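Local coordinates for uncharacterized protein AF_1796 (Archaeoglobus fulgidus, PDB 1VIM) that is of unknown function but, as a SIS-family protein of the PHI subfamily, probably binds a sugar phosphate or related carbohydrate derivative and may isomerise it, at the interface of chains A and B. Coordinates in Å, arbitrary orientation; residue numbers count along the deposited sequence, not the author numbering. Chains: chain A/B, Hypothetical protein AF1796.

The interface of chains A and B. Residues chain A 17-18, 21-22, 164; chain B 25, 28-29, 168, 172.
A:Leu18 pushes its side chain between B:Ile168, B:Ala172, B:Leu28 and B:Arg29, joining two chains of a SIS-domain protein of the PHI subfamily. Helix 12-31 of chain A, with A:Leu164 from its helix 160-181, packs here against helices 12-31 and 160-181 of chain B, and the two-fold symmetric interface repeats the patch with the chains exchanged. Whether this pairing persists in solution the structure alone does not show.

The apolar contacts centre on the A:Leu18 branches. Methyl CD2 presses tightly on CG2 of B:Ile168 at 3.5 Å. The same methyl touches CB of B:Ala172 and, methyl to methyl, CD2 of B:Leu28 at 3.8 Å. Beside it, with CG anti to the backbone N (chi1 177°), A:Phe17 lays one face of its ring, at the CD1–CE1 bond, over the backbone of B:Ala172, CD1 3.4 Å from CA. B:Ile168 also runs obliquely across A:Val21, its CD1 4.0 Å from CG1, while its CG1 meets A:Leu164 CD2 at 4.1 Å.

Aliphatic and polar parts of B:Arg29 share the other flank. Its chain slides past A:Leu18 in the opposite direction, CG lying 3.3 Å from CB, then bends at chi3 (67°) towards A:Ser22. There NH1 of the guanidinium gives a weak hydrogen bond to the hydroxyl OG at 3.2 Å, bent, 143° at the hydrogen. That hydroxyl in turn donates weakly to the backbone O of A:Leu18, one helical turn earlier, and CG2 of B:Ile25 packs against it.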
# COMPACT_ATOMS: atom_id res chain seq x y z
N PHE A 17 24.25 4.90 -18.57
CA PHE A 17 23.60 5.11 -17.29
C PHE A 17 24.39 4.41 -16.15
O PHE A 17 24.61 4.99 -15.10
CB PHE A 17 22.15 4.59 -17.35
CG PHE A 17 21.43 4.71 -16.03
CD1 PHE A 17 21.47 3.65 -15.12
CD2 PHE A 17 20.76 5.87 -15.67
CE1 PHE A 17 20.84 3.76 -13.90
CE2 PHE A 17 20.12 5.97 -14.45
CZ PHE A 17 20.17 4.91 -13.55
N LEU A 18 24.80 3.17 -16.38
CA LEU A 18 25.55 2.46 -15.37
C LEU A 18 26.88 3.13 -15.05
O LEU A 18 27.29 3.16 -13.90
CB LEU A 18 25.76 1.00 -15.79
CG LEU A 18 24.49 0.17 -15.94
CD1 LEU A 18 24.82 -1.22 -16.45
CD2 LEU A 18 23.70 0.12 -14.63
N VAL A 21 26.03 5.96 -12.71
CA VAL A 21 25.79 5.45 -11.36
C VAL A 21 27.13 5.17 -10.65
O VAL A 21 27.29 5.59 -9.50
CB VAL A 21 24.90 4.18 -11.39
CG1 VAL A 21 24.80 3.53 -9.99
CG2 VAL A 21 23.52 4.56 -11.85
N SER A 22 28.08 4.52 -11.36
CA SER A 22 29.41 4.26 -10.80
C SER A 22 30.07 5.54 -10.32
O SER A 22 30.62 5.60 -9.19
CB SER A 22 30.29 3.63 -11.88
OG SER A 22 29.98 2.27 -12.02
N LEU A 164 18.49 6.55 -6.33
CA LEU A 164 19.44 5.44 -6.24
C LEU A 164 20.53 5.72 -5.22
O LEU A 164 20.92 4.84 -4.46
CB LEU A 164 20.10 5.21 -7.62
CG LEU A 164 19.19 4.65 -8.69
CD1 LEU A 164 19.96 4.58 -9.99
CD2 LEU A 164 18.63 3.30 -8.26
N ILE B 25 28.67 -2.75 -9.21
CA ILE B 25 28.16 -2.01 -10.36
C ILE B 25 29.13 -2.12 -11.55
O ILE B 25 28.71 -2.30 -12.68
CB ILE B 25 27.77 -0.57 -9.98
CG1 ILE B 25 26.62 -0.62 -8.97
CG2 ILE B 25 27.31 0.23 -11.20
CD1 ILE B 25 25.48 -1.63 -9.37
N LEU B 28 28.39 -5.54 -12.97
CA LEU B 28 27.16 -5.48 -13.75
C LEU B 28 27.41 -4.88 -15.13
O LEU B 28 26.94 -5.40 -16.13
CB LEU B 28 26.07 -4.67 -13.02
CG LEU B 28 24.74 -4.45 -13.74
CD1 LEU B 28 23.91 -5.73 -13.85
CD2 LEU B 28 23.96 -3.36 -13.03
N ARG B 29 28.15 -3.78 -15.16
CA ARG B 29 28.49 -3.08 -16.39
C ARG B 29 29.21 -3.99 -17.36
O ARG B 29 29.00 -3.91 -18.57
CB ARG B 29 29.36 -1.86 -16.09
CG ARG B 29 28.59 -0.68 -15.54
CD ARG B 29 29.48 0.43 -14.96
NE ARG B 29 30.26 1.06 -16.03
CZ ARG B 29 31.33 1.80 -15.85
NH1 ARG B 29 31.78 2.06 -14.63
NH2 ARG B 29 31.94 2.31 -16.92
N ILE B 168 19.15 -0.68 -9.87
CA ILE B 168 20.06 0.03 -10.79
C ILE B 168 19.87 -0.47 -12.23
O ILE B 168 19.75 0.34 -13.18
CB ILE B 168 21.52 -0.11 -10.30
CG1 ILE B 168 21.72 0.76 -9.06
CG2 ILE B 168 22.50 0.31 -11.40
CD1 ILE B 168 22.95 0.40 -8.24
N ALA B 172 18.53 1.59 -15.46
CA ALA B 172 19.32 1.59 -16.69
C ALA B 172 18.45 1.20 -17.89
O ALA B 172 18.58 1.76 -19.00
CB ALA B 172 20.52 0.63 -16.55